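ORF10 (PDB 6RIW) is the ketosynthase-chain length factor part of a bacterial polyunsaturated fatty acid synthase subunit, and probably condenses acyl units on acyl carrier protein. Local coordinates at residues Pro710-Gly715 against Gln736-Val741; Arg33-Ala38 against Tyr59-Gly64; Lys785-Ala790 against His879-Ser884; Gln608-Thr613 against Ala934-Lys939. One frame throughout, in Å; residues are numbered along the deposited sequence.

Contact 1: residues Pro710-Gly715 against Gln736-Val741; sequences PVNEKG and QQQWLV
Gln736 reaches Asn712 through a water, which accepts from Gln736 NE2 and from Asn712 ND2 and donates to Gln738 O; Asn712 ND2 also bonds Ser716 O. The aliphatic part of Gln738 packs on the Pro710 to Asn712 backbone, its CB 3.3 Å from Pro710 O, and its extended chain carries OE1 to 3.4 Å from Asn712 CA. The side chains of Asn712 and Gln738 cross at about a right angle, their amide planes 61° apart. At Trp739 the backbones form a single beta bridge with Val711, within the loop that leads from helix 699-706 to strand 741-752 of the second, ketosynthase-like domain: Trp739 N donates to Pro710 O (3.2 Å), and Asn712 N to Trp739 O (2.8 Å). The indole lies against Val711, whose CG2, anti to the backbone N, stands 3.5 Å from the centroid of the six-membered ring, 9° off its normal, while NE1 bonds back to Gly709 O. Phe807 stacks on the same indole. An alanine at Trp739 would probably leave Val711 CG2 without its aromatic partner and Gly709 O without its indole donor. Leu740 CD2 touches Asn712 ND2 (3.7 Å) and Gly715 CA. Val741 meets Val711 CG2 to CG2 at 3.6 Å, and a second water links Val741 N to Asn712 O.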
loop_
_atom_site.group_PDB
_atom_site.type_symbol
_atom_site.label_atom_id
_atom_site.label_comp_id
_atom_site.label_asym_id
_atom_site.label_seq_id
_atom_site.Cartn_x
_atom_site.Cartn_y
_atom_site.Cartn_z
ATOM N N PRO A 710 -7.425 17.181 -18.508
ATOM C CA PRO A 710 -6.517 17.123 -19.663
ATOM C C PRO A 710 -5.059 17.375 -19.294
ATOM O O PRO A 710 -4.744 18.277 -18.509
ATOM C CB PRO A 710 -7.043 18.239 -20.589
ATOM C CG PRO A 710 -7.801 19.165 -19.676
ATOM C CD PRO A 710 -8.349 18.317 -18.560
ATOM N N VAL A 711 -4.166 16.571 -19.905
ATOM C CA VAL A 711 -2.720 16.697 -19.755
ATOM C C VAL A 711 -2.211 17.787 -20.689
ATOM O O VAL A 711 -2.829 18.097 -21.715
ATOM C CB VAL A 711 -2.033 15.343 -20.035
ATOM C CG1 VAL A 711 -2.106 14.956 -21.519
ATOM C CG2 VAL A 711 -0.574 15.329 -19.537
ATOM N N ASN A 712 -1.087 18.388 -20.326
ATOM C CA ASN A 712 -0.401 19.379 -21.162
ATOM C C ASN A 712 0.530 18.630 -22.111
ATOM O O ASN A 712 1.598 18.164 -21.714
ATOM C CB ASN A 712 0.358 20.365 -20.273
ATOM C CG ASN A 712 0.945 21.550 -21.057
ATOM O OD1 ASN A 712 1.277 21.425 -22.231
ATOM N ND2 ASN A 712 1.083 22.698 -20.391
ATOM N N GLU A 713 0.121 18.489 -23.377
ATOM C CA GLU A 713 0.923 17.692 -24.301
ATOM C C GLU A 713 2.239 18.378 -24.646
ATOM O O GLU A 713 3.223 17.708 -24.967
ATOM C CB GLU A 713 0.127 17.420 -25.576
ATOM C CG GLU A 713 -0.373 16.018 -25.680
ATOM C CD GLU A 713 -1.336 15.851 -26.841
ATOM O OE1 GLU A 713 -2.508 16.257 -26.706
ATOM O OE2 GLU A 713 -0.911 15.320 -27.884
ATOM N N LYS A 714 2.281 19.704 -24.576
ATOM C CA LYS A 714 3.473 20.431 -24.990
ATOM C C LYS A 714 4.479 20.603 -23.866
ATOM O O LYS A 714 5.634 20.963 -24.135
ATOM C CB LYS A 714 3.067 21.799 -25.562
ATOM C CG LYS A 714 2.527 21.717 -26.988
ATOM C CD LYS A 714 3.106 20.502 -27.743
ATOM C CE LYS A 714 2.501 20.304 -29.133
ATOM N NZ LYS A 714 3.521 19.822 -30.136
ATOM N N GLY A 715 4.086 20.305 -22.632
ATOM C CA GLY A 715 4.944 20.419 -21.472
ATOM C C GLY A 715 5.492 21.816 -21.312
ATOM O O GLY A 715 6.699 21.988 -21.138
ATOM N N GLN A 736 -3.199 27.875 -15.110
ATOM C CA GLN A 736 -3.044 26.738 -16.012
ATOM C C GLN A 736 -4.259 25.818 -15.953
ATOM O O GLN A 736 -4.804 25.556 -14.880
ATOM C CB GLN A 736 -1.791 25.950 -15.643
ATOM C CG GLN A 736 -0.517 26.717 -15.845
ATOM C CD GLN A 736 -0.332 27.072 -17.289
ATOM O OE1 GLN A 736 -0.369 28.242 -17.663
ATOM N NE2 GLN A 736 -0.162 26.053 -18.124
ATOM N N GLN A 737 -4.656 25.300 -17.114
ATOM C CA GLN A 737 -5.829 24.442 -17.250
ATOM C C GLN A 737 -5.492 22.983 -17.525
ATOM O O GLN A 737 -6.407 22.183 -17.743
ATOM C CB GLN A 737 -6.707 24.949 -18.400
ATOM C CG GLN A 737 -7.299 26.312 -18.199
ATOM C CD GLN A 737 -8.770 26.313 -18.558
ATOM O OE1 GLN A 737 -9.609 25.857 -17.773
ATOM N NE2 GLN A 737 -9.091 26.791 -19.768
ATOM N N GLN A 738 -4.211 22.624 -17.572
ATOM C CA GLN A 738 -3.782 21.263 -17.876
ATOM C C GLN A 738 -2.674 20.879 -16.909
ATOM O O GLN A 738 -1.910 21.744 -16.458
ATOM C CB GLN A 738 -3.268 21.138 -19.332
ATOM C CG GLN A 738 -4.333 21.472 -20.367
ATOM C CD GLN A 738 -3.812 21.489 -21.784
ATOM O OE1 GLN A 738 -2.625 21.738 -22.035
ATOM N NE2 GLN A 738 -4.707 21.237 -22.730
ATOM N N TRP A 739 -2.566 19.580 -16.607
ATOM C CA TRP A 739 -1.532 19.107 -15.686
ATOM C C TRP A 739 -0.269 18.693 -16.448
ATOM O O TRP A 739 -0.312 18.320 -17.627
ATOM C CB TRP A 739 -2.037 17.946 -14.808
ATOM C CG TRP A 739 -2.507 16.718 -15.555
ATOM C CD1 TRP A 739 -3.752 16.507 -16.090
ATOM C CD2 TRP A 739 -1.745 15.529 -15.825
ATOM N NE1 TRP A 739 -3.809 15.261 -16.684
ATOM C CE2 TRP A 739 -2.592 14.642 -16.538
ATOM C CE3 TRP A 739 -0.432 15.127 -15.532
ATOM C CZ2 TRP A 739 -2.163 13.392 -16.979
ATOM C CZ3 TRP A 739 -0.010 13.882 -15.948
ATOM C CH2 TRP A 739 -0.884 13.017 -16.664
ATOM N N LEU A 740 0.873 18.800 -15.770
ATOM C CA LEU A 740 2.169 18.514 -16.381
ATOM C C LEU A 740 2.715 17.161 -15.935
ATOM O O LEU A 740 2.673 16.816 -14.744
ATOM C CB LEU A 740 3.175 19.615 -16.015
ATOM C CG LEU A 740 2.876 21.004 -16.570
ATOM C CD1 LEU A 740 3.547 22.069 -15.671
ATOM C CD2 LEU A 740 3.405 21.055 -18.006
ATOM N N VAL A 741 3.251 16.402 -16.893
ATOM C CA VAL A 741 3.792 15.073 -16.591
ATOM C C VAL A 741 5.130 15.211 -15.868
ATOM O O VAL A 741 5.998 16.003 -16.268
ATOM C CB VAL A 741 3.954 14.256 -17.888
ATOM C CG1 VAL A 741 4.741 12.989 -17.623
ATOM C CG2 VAL A 741 2.576 13.911 -18.510
HETATM O O HOH W 1 3.274 17.504 -19.653
HETATM O O HOH W 2 0.042 23.313 -17.872
#

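Contact 2: residues Arg33-Ala38 against Tyr59-Gly64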
loop_
_atom_site.group_PDB
_atom_site.type_symbol
_atom_site.label_atom_id
_atom_site.label_comp_id
_atom_site.label_asym_id
_atom_site.label_seq_id
_atom_site.Cartn_x
_atom_site.Cartn_y
_atom_site.Cartn_z
ATOM N N ARG A 33 -11.453 -23.057 3.828
ATOM C CA ARG A 33 -10.639 -22.969 2.625
ATOM C C ARG A 33 -11.319 -23.719 1.479
ATOM O O ARG A 33 -12.129 -24.621 1.702
ATOM C CB ARG A 33 -9.235 -23.528 2.902
ATOM C CG ARG A 33 -8.578 -22.901 4.161
ATOM C CD ARG A 33 -7.408 -23.718 4.696
ATOM N NE ARG A 33 -7.821 -25.092 4.994
ATOM C CZ ARG A 33 -7.002 -26.141 4.975
ATOM N NH1 ARG A 33 -5.714 -25.988 4.680
ATOM N NH2 ARG A 33 -7.475 -27.350 5.240
ATOM N N SER A 34 -11.002 -23.325 0.241
ATOM C CA SER A 34 -11.669 -23.892 -0.929
ATOM C C SER A 34 -10.791 -23.694 -2.161
ATOM O O SER A 34 -9.744 -23.046 -2.109
ATOM C CB SER A 34 -13.054 -23.268 -1.147
ATOM O OG SER A 34 -12.952 -21.882 -1.446
ATOM N N LYS A 35 -11.228 -24.262 -3.281
ATOM C CA LYS A 35 -10.508 -24.112 -4.537
ATOM C C LYS A 35 -10.991 -22.877 -5.283
ATOM O O LYS A 35 -12.195 -22.617 -5.374
ATOM C CB LYS A 35 -10.684 -25.353 -5.416
ATOM C CG LYS A 35 -10.081 -26.609 -4.798
ATOM C CD LYS A 35 -10.449 -27.845 -5.595
ATOM C CE LYS A 35 -9.254 -28.767 -5.771
ATOM N NZ LYS A 35 -9.527 -29.782 -6.834
ATOM N N ALA A 36 -10.040 -22.117 -5.824
ATOM C CA ALA A 36 -10.395 -20.952 -6.619
ATOM C C ALA A 36 -11.071 -21.385 -7.912
ATOM O O ALA A 36 -10.735 -22.422 -8.493
ATOM C CB ALA A 36 -9.150 -20.118 -6.936
ATOM N N THR A 37 -12.022 -20.570 -8.367
ATOM C CA THR A 37 -12.718 -20.763 -9.634
ATOM C C THR A 37 -12.521 -19.538 -10.533
ATOM O O THR A 37 -11.803 -18.586 -10.190
ATOM C CB THR A 37 -14.209 -21.016 -9.400
ATOM O OG1 THR A 37 -14.831 -19.793 -8.994
ATOM C CG2 THR A 37 -14.413 -22.071 -8.321
ATOM N N ALA A 38 -13.194 -19.548 -11.692
ATOM C CA ALA A 38 -13.133 -18.382 -12.575
ATOM C C ALA A 38 -13.724 -17.133 -11.928
ATOM O O ALA A 38 -13.442 -16.014 -12.385
ATOM C CB ALA A 38 -13.862 -18.674 -13.893
ATOM N N TYR A 59 0.798 -23.719 -9.078
ATOM C CA TYR A 59 0.687 -25.150 -8.801
ATOM C C TYR A 59 -0.240 -25.436 -7.633
ATOM O O TYR A 59 -0.273 -26.566 -7.142
ATOM C CB TYR A 59 2.070 -25.780 -8.564
ATOM C CG TYR A 59 2.826 -25.338 -7.316
ATOM C CD1 TYR A 59 2.771 -26.080 -6.146
ATOM C CD2 TYR A 59 3.638 -24.213 -7.341
ATOM C CE1 TYR A 59 3.483 -25.696 -5.021
ATOM C CE2 TYR A 59 4.358 -23.821 -6.233
ATOM C CZ TYR A 59 4.272 -24.557 -5.070
ATOM O OH TYR A 59 4.991 -24.152 -3.971
ATOM N N CYS A 60 -1.010 -24.442 -7.190
ATOM C CA CYS A 60 -1.991 -24.628 -6.131
ATOM C C CYS A 60 -3.131 -23.644 -6.364
ATOM O O CYS A 60 -2.876 -22.476 -6.676
ATOM C CB CYS A 60 -1.340 -24.409 -4.757
ATOM S SG CYS A 60 -2.464 -24.499 -3.321
ATOM N N VAL A 61 -4.377 -24.115 -6.248
ATOM C CA VAL A 61 -5.545 -23.239 -6.367
ATOM C C VAL A 61 -6.321 -23.123 -5.064
ATOM O O VAL A 61 -7.344 -22.418 -5.025
ATOM C CB VAL A 61 -6.483 -23.679 -7.512
ATOM C CG1 VAL A 61 -5.782 -23.557 -8.860
ATOM C CG2 VAL A 61 -6.988 -25.091 -7.284
ATOM N N HIS A 62 -5.856 -23.758 -3.988
ATOM C CA HIS A 62 -6.528 -23.682 -2.699
ATOM C C HIS A 62 -6.271 -22.332 -2.034
ATOM O O HIS A 62 -5.168 -21.786 -2.107
ATOM C CB HIS A 62 -6.047 -24.810 -1.781
ATOM C CG HIS A 62 -6.635 -26.145 -2.114
ATOM N ND1 HIS A 62 -6.043 -27.021 -3.002
ATOM C CD2 HIS A 62 -7.777 -26.744 -1.700
ATOM C CE1 HIS A 62 -6.795 -28.101 -3.119
ATOM N NE2 HIS A 62 -7.851 -27.958 -2.339
ATOM N N GLY A 63 -7.296 -21.812 -1.370
ATOM C CA GLY A 63 -7.165 -20.567 -0.631
ATOM C C GLY A 63 -8.404 -20.317 0.200
ATOM O O GLY A 63 -9.336 -21.124 0.228
ATOM N N GLY A 64 -8.397 -19.181 0.892
ATOM C CA GLY A 64 -9.570 -18.746 1.615
ATOM C C GLY A 64 -10.243 -17.644 0.825
ATOM O O GLY A 64 -9.698 -16.546 0.736
#
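Ser34 and Gly63 form an antiparallel hydrogen-bonded pair joining the short strands 34-35 and 62-64 in the first ketosynthase domain; Gly64 carries the pairing on to strand 259-270 through backbone bonds with Ala259 and Glu261. The backbone N and O of Ser34 and of Gly63 are paired with each other. Ser34 N donates to Gly63 O at 2.8 Å, and Gly63 N returns the bond to Ser34 O at 2.8 Å. The same two oxygens also take CA-H contacts, Gly63 O from Arg33 CA and Ser34 O from His62 CA. Two residues on, Ala36 N gives its hydrogen to Val61 O (2.8 Å); Val61 O has a weak second partner in Tyr65 OH. His62 N turns inside its own segment to Cys60 SG, a weak bond. Among the side chains, the guanidinium of Arg33 leads away to a salt bridge between its NH2 and Asp31 OD2, and Thr37 OG1 caps Val39 N at the start of helix 38-41. Lys35 and His62, a non-hydrogen-bonded pair, send their side chains the same way, side by side. Phe258 also meets the imidazole. Lys35 CG, anti to the carbonyl carbon (chi1 -64°), lies 3.5 Å above the plane of the His62 ring, offset toward the rim, with NE2 its nearest ring atom at 3.6 Å.

Contact 3: residues Lys785-Ala790 against His879-Ser884; sequences KALTLA and HLILSS
Ala786, Leu787 and Ala790 turn one side of helix 776-790 onto His879 and Ile881 of strand 876-884; the axes of 785-790 and 879-884 approach to 7.8 Å, 33° apart in direction. This is a helix laid on a beta sheet, in the second, ketosynthase-like domain of the thiolase fold, probably the chain length factor; strands 763-772 and 865-870 flank strand 876-884.

The apolar contacts centre on Ile881. Its CB sits 3.9 Å from Ala790 CB, and its CG1, anti to the carbonyl carbon (chi1 -58°), comes within 4.3 Å of Ala786 CB. CD1 reaches beyond, to meet Leu787 CD2 at 3.7 Å; these two side chains cross at about a right angle.

The contacts with polar groups involve no hydrogen bond across the interface. Ala786 CB rests 3.4 Å from His879 O and near the plane of the imidazole, at its edge, with His879 CB 4.1 Å away. Ile881 CG1 approaches Ala786 O at 4.0 Å, an oxygen already taken by Ala790 N in the helix.

The polar atoms of the buried imidazole are satisfied away from the helix: NE2 is bonded to Tyr822 OH and ND1 to Asn869 OD1, so both ring nitrogens have a partner and the ring is held against rotation. Backbone bonds tie His879 to Ser769 and Ile881 to Asp766 and Ala767. With the polar groups paired in this way, helix and strand are held together across this contact by van der Waals contact, and the small alanine side chains are consistent with the close approach of helix to strand.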
loop_
_atom_site.group_PDB
_atom_site.type_symbol
_atom_site.label_atom_id
_atom_site.label_comp_id
_atom_site.label_asym_id
_atom_site.label_seq_id
_atom_site.Cartn_x
_atom_site.Cartn_y
_atom_site.Cartn_z
ATOM N N LYS A 785 -5.869 26.086 10.992
ATOM C CA LYS A 785 -5.348 25.132 11.966
ATOM C C LYS A 785 -3.830 25.129 11.952
ATOM O O LYS A 785 -3.187 25.084 13.006
ATOM C CB LYS A 785 -5.851 23.713 11.677
ATOM C CG LYS A 785 -7.338 23.466 11.809
ATOM C CD LYS A 785 -7.591 21.973 11.604
ATOM C CE LYS A 785 -9.047 21.677 11.340
ATOM N NZ LYS A 785 -9.258 20.209 11.093
ATOM N N ALA A 786 -3.235 25.151 10.756
ATOM C CA ALA A 786 -1.791 25.025 10.663
ATOM C C ALA A 786 -1.101 26.282 11.168
ATOM O O ALA A 786 -0.049 26.202 11.819
ATOM C CB ALA A 786 -1.390 24.707 9.215
ATOM N N LEU A 787 -1.687 27.456 10.902
ATOM C CA LEU A 787 -1.082 28.691 11.397
ATOM C C LEU A 787 -1.161 28.751 12.920
ATOM O O LEU A 787 -0.191 29.147 13.582
ATOM C CB LEU A 787 -1.760 29.908 10.760
ATOM C CG LEU A 787 -1.544 30.056 9.247
ATOM C CD1 LEU A 787 -2.628 30.920 8.598
ATOM C CD2 LEU A 787 -0.157 30.602 8.939
ATOM N N THR A 788 -2.293 28.322 13.484
ATOM C CA THR A 788 -2.440 28.252 14.941
ATOM C C THR A 788 -1.426 27.292 15.556
ATOM O O THR A 788 -0.793 27.597 16.586
ATOM C CB THR A 788 -3.856 27.805 15.295
ATOM O OG1 THR A 788 -4.805 28.746 14.777
ATOM C CG2 THR A 788 -4.033 27.658 16.822
ATOM N N LEU A 789 -1.267 26.116 14.945
ATOM C CA LEU A 789 -0.296 25.148 15.439
ATOM C C LEU A 789 1.123 25.695 15.346
ATOM O O LEU A 789 1.929 25.507 16.263
ATOM C CB LEU A 789 -0.437 23.829 14.669
ATOM C CG LEU A 789 0.412 22.643 15.148
ATOM C CD1 LEU A 789 0.079 22.258 16.599
ATOM C CD2 LEU A 789 0.237 21.446 14.202
ATOM N N ALA A 790 1.448 26.383 14.247
ATOM C CA ALA A 790 2.773 26.957 14.090
ATOM C C ALA A 790 2.999 28.160 14.994
ATOM O O ALA A 790 4.152 28.552 15.198
ATOM C CB ALA A 790 3.012 27.371 12.628
ATOM N N HIS A 879 -2.323 21.468 4.905
ATOM C CA HIS A 879 -1.620 22.748 4.924
ATOM C C HIS A 879 -0.440 22.657 5.881
ATOM O O HIS A 879 -0.594 22.189 7.017
ATOM C CB HIS A 879 -2.565 23.885 5.340
ATOM C CG HIS A 879 -2.229 25.214 4.725
ATOM N ND1 HIS A 879 -2.579 25.558 3.431
ATOM C CD2 HIS A 879 -1.593 26.294 5.243
ATOM C CE1 HIS A 879 -2.158 26.788 3.180
ATOM N NE2 HIS A 879 -1.560 27.259 4.266
ATOM N N LEU A 880 0.731 23.092 5.420
ATOM C CA LEU A 880 1.952 22.989 6.212
ATOM C C LEU A 880 2.594 24.358 6.338
ATOM O O LEU A 880 2.516 25.179 5.420
ATOM C CB LEU A 880 2.980 22.046 5.580
ATOM C CG LEU A 880 2.616 20.574 5.478
ATOM C CD1 LEU A 880 1.766 20.333 4.251
ATOM C CD2 LEU A 880 3.905 19.739 5.388
ATOM N N ILE A 881 3.263 24.578 7.463
ATOM C CA ILE A 881 4.107 25.759 7.654
ATOM C C ILE A 881 5.528 25.273 7.889
ATOM O O ILE A 881 5.767 24.483 8.806
ATOM C CB ILE A 881 3.646 26.621 8.844
ATOM C CG1 ILE A 881 2.193 27.086 8.683
ATOM C CG2 ILE A 881 4.616 27.780 9.028
ATOM C CD1 ILE A 881 1.955 27.989 7.435
ATOM N N LEU A 882 6.465 25.735 7.066
ATOM C CA LEU A 882 7.879 25.446 7.245
ATOM C C LEU A 882 8.599 26.750 7.558
ATOM O O LEU A 882 8.165 27.823 7.125
ATOM C CB LEU A 882 8.494 24.827 5.983
ATOM C CG LEU A 882 8.342 23.311 5.846
ATOM C CD1 LEU A 882 6.858 22.931 5.637
ATOM C CD2 LEU A 882 9.220 22.807 4.709
ATOM N N SER A 883 9.709 26.663 8.294
ATOM C CA SER A 883 10.389 27.891 8.700
ATOM C C SER A 883 11.893 27.719 8.564
ATOM O O SER A 883 12.421 26.609 8.662
ATOM C CB SER A 883 9.979 28.289 10.131
ATOM O OG SER A 883 10.541 27.400 11.078
ATOM N N SER A 884 12.579 28.831 8.290
ATOM C CA SER A 884 14.022 28.798 8.177
ATOM C C SER A 884 14.651 28.621 9.553
ATOM O O SER A 884 14.032 28.874 10.589
ATOM C CB SER A 884 14.544 30.079 7.513
ATOM O OG SER A 884 14.103 31.217 8.228
#

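Contact 4: residues Gln608-Thr613 against Ala934-Lys939; sequences QGINLT and AQFAGK
Ile610 lies over one face of the Phe936 ring, the two side chains crossing obliquely. Its two branches divide the face: CG1, anti to the carbonyl carbon (chi1 -60°), comes to 3.6 Å from CE2 of Phe936, while CG2 stands 4.0 Å from the ring centroid, 20° off the normal and closest to CE1. CD1 runs on past the ring to Gln935 O, at 3.7 Å. That oxygen also accepts from Lys939 NZ (3.3 Å), whose bent chain brings the ammonium group to 4.1 Å from Ile610 CD1. The contact joins two loops. One links helix 597-608 to helix 614-628 in the second, ketosynthase-like domain and begins with a Schellman motif at Gly609; the other follows helix 929-934 and makes a type II beta turn from Phe936 to Lys939. Leu605 of helix 597-608 and His150 also touch the Phe936 side chain. An alanine in place of Phe936 would probably open a gap beside both branches of Ile610 and leave Leu605 without its aromatic neighbour. Leu612 and Gln935 slide past each other in opposite directions, Leu612 CD2 meeting Gln935 CB at 3.9 Å; Gln935 NE2 lies 3.5 Å from Asn611 O.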
loop_
_atom_site.group_PDB
_atom_site.type_symbol
_atom_site.label_atom_id
_atom_site.label_comp_id
_atom_site.label_asym_id
_atom_site.label_seq_id
_atom_site.Cartn_x
_atom_site.Cartn_y
_atom_site.Cartn_z
ATOM N N GLN A 608 -10.706 -18.254 -34.707
ATOM C CA GLN A 608 -10.513 -17.772 -36.064
ATOM C C GLN A 608 -10.329 -18.902 -37.066
ATOM O O GLN A 608 -10.329 -18.637 -38.272
ATOM C CB GLN A 608 -9.321 -16.811 -36.129
ATOM C CG GLN A 608 -9.590 -15.521 -35.321
ATOM C CD GLN A 608 -8.860 -14.315 -35.891
ATOM O OE1 GLN A 608 -7.672 -14.169 -35.682
ATOM N NE2 GLN A 608 -9.581 -13.437 -36.590
ATOM N N GLY A 609 -10.158 -20.129 -36.594
ATOM C CA GLY A 609 -10.163 -21.287 -37.460
ATOM C C GLY A 609 -8.805 -21.764 -37.902
ATOM O O GLY A 609 -8.719 -22.513 -38.884
ATOM N N ILE A 610 -7.740 -21.374 -37.212
ATOM C CA ILE A 610 -6.383 -21.758 -37.596
ATOM C C ILE A 610 -5.887 -22.786 -36.592
ATOM O O ILE A 610 -5.651 -22.466 -35.417
ATOM C CB ILE A 610 -5.450 -20.549 -37.665
ATOM C CG1 ILE A 610 -5.980 -19.549 -38.691
ATOM C CG2 ILE A 610 -4.025 -21.004 -38.014
ATOM C CD1 ILE A 610 -6.002 -20.058 -40.136
ATOM N N ASN A 611 -5.724 -24.023 -37.048
ATOM C CA ASN A 611 -5.396 -25.149 -36.179
ATOM C C ASN A 611 -3.884 -25.339 -36.238
ATOM O O ASN A 611 -3.368 -26.062 -37.085
ATOM C CB ASN A 611 -6.146 -26.416 -36.611
ATOM C CG ASN A 611 -5.778 -27.643 -35.769
ATOM O OD1 ASN A 611 -5.483 -27.532 -34.570
ATOM N ND2 ASN A 611 -5.813 -28.825 -36.392
ATOM N N LEU A 612 -3.168 -24.669 -35.336
ATOM C CA LEU A 612 -1.740 -24.905 -35.183
ATOM C C LEU A 612 -1.496 -26.137 -34.320
ATOM O O LEU A 612 -2.355 -26.552 -33.535
ATOM C CB LEU A 612 -1.058 -23.699 -34.533
ATOM C CG LEU A 612 -1.192 -22.356 -35.219
ATOM C CD1 LEU A 612 -0.394 -21.323 -34.432
ATOM C CD2 LEU A 612 -0.698 -22.458 -36.654
ATOM N N THR A 613 -0.301 -26.718 -34.452
ATOM C CA THR A 613 0.071 -27.770 -33.519
ATOM C C THR A 613 0.228 -27.184 -32.120
ATOM O O THR A 613 0.323 -25.965 -31.936
ATOM C CB THR A 613 1.377 -28.470 -33.927
ATOM O OG1 THR A 613 2.451 -27.526 -33.965
ATOM C CG2 THR A 613 1.249 -29.151 -35.286
ATOM N N ALA A 934 2.785 -19.530 -42.820
ATOM C CA ALA A 934 2.264 -20.257 -43.978
ATOM C C ALA A 934 0.947 -20.951 -43.670
ATOM O O ALA A 934 0.142 -21.187 -44.575
ATOM C CB ALA A 934 3.292 -21.287 -44.445
ATOM N N GLN A 935 0.717 -21.306 -42.412
ATOM C CA GLN A 935 -0.578 -21.810 -41.983
ATOM C C GLN A 935 -1.665 -20.740 -41.994
ATOM O O GLN A 935 -2.845 -21.070 -41.818
ATOM C CB GLN A 935 -0.448 -22.390 -40.583
ATOM C CG GLN A 935 0.274 -23.709 -40.548
ATOM C CD GLN A 935 -0.664 -24.846 -40.837
ATOM O OE1 GLN A 935 -0.803 -25.270 -41.981
ATOM N NE2 GLN A 935 -1.344 -25.332 -39.802
ATOM N N PHE A 936 -1.292 -19.473 -42.158
ATOM C CA PHE A 936 -2.238 -18.370 -42.226
ATOM C C PHE A 936 -2.425 -17.849 -43.644
ATOM O O PHE A 936 -3.457 -17.236 -43.929
ATOM C CB PHE A 936 -1.764 -17.201 -41.335
ATOM C CG PHE A 936 -2.213 -17.283 -39.887
ATOM C CD1 PHE A 936 -1.437 -17.921 -38.939
ATOM C CD2 PHE A 936 -3.394 -16.673 -39.476
ATOM C CE1 PHE A 936 -1.837 -17.993 -37.619
ATOM C CE2 PHE A 936 -3.799 -16.719 -38.143
ATOM C CZ PHE A 936 -3.020 -17.379 -37.210
ATOM N N ALA A 937 -1.460 -18.090 -44.530
ATOM C CA ALA A 937 -1.425 -17.434 -45.832
ATOM C C ALA A 937 -2.686 -17.719 -46.640
ATOM O O ALA A 937 -3.099 -18.873 -46.785
ATOM C CB ALA A 937 -0.190 -17.895 -46.611
ATOM N N GLY A 938 -3.300 -16.652 -47.154
ATOM C CA GLY A 938 -4.451 -16.746 -48.036
ATOM C C GLY A 938 -5.730 -17.275 -47.419
ATOM O O GLY A 938 -6.707 -17.457 -48.145
ATOM N N LYS A 939 -5.772 -17.519 -46.109
ATOM C CA LYS A 939 -6.951 -18.102 -45.478
ATOM C C LYS A 939 -8.002 -17.041 -45.153
ATOM O O LYS A 939 -7.694 -15.860 -44.973
ATOM C CB LYS A 939 -6.564 -18.851 -44.203
ATOM C CG LYS A 939 -5.485 -19.892 -44.407
ATOM C CD LYS A 939 -6.070 -21.218 -44.878
ATOM C CE LYS A 939 -5.149 -22.394 -44.528
ATOM N NZ LYS A 939 -5.290 -22.809 -43.094
#

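Contact 2 belongs to the first ketosynthase domain, contacts 1 and 3 to the second, ketosynthase-like one, while contact 4 joins a loop of that second domain to the loop after helix 929-934. Contacts 1 and 3 have centres 30 Å apart, with about 18 Å between nearest atoms. Contacts 2 and 4 come within about 21 Å by nearest atoms although contact 2 closes before contact 4 opens along the chain. The widest separation is between contacts 3 and 4, centres 69 Å apart on opposite sides of the chain's centre; along the sequence, contacts 1 and 3 both fall between the two segments of contact 4. All four lie away from the magnesium site at Met1 and Lys286.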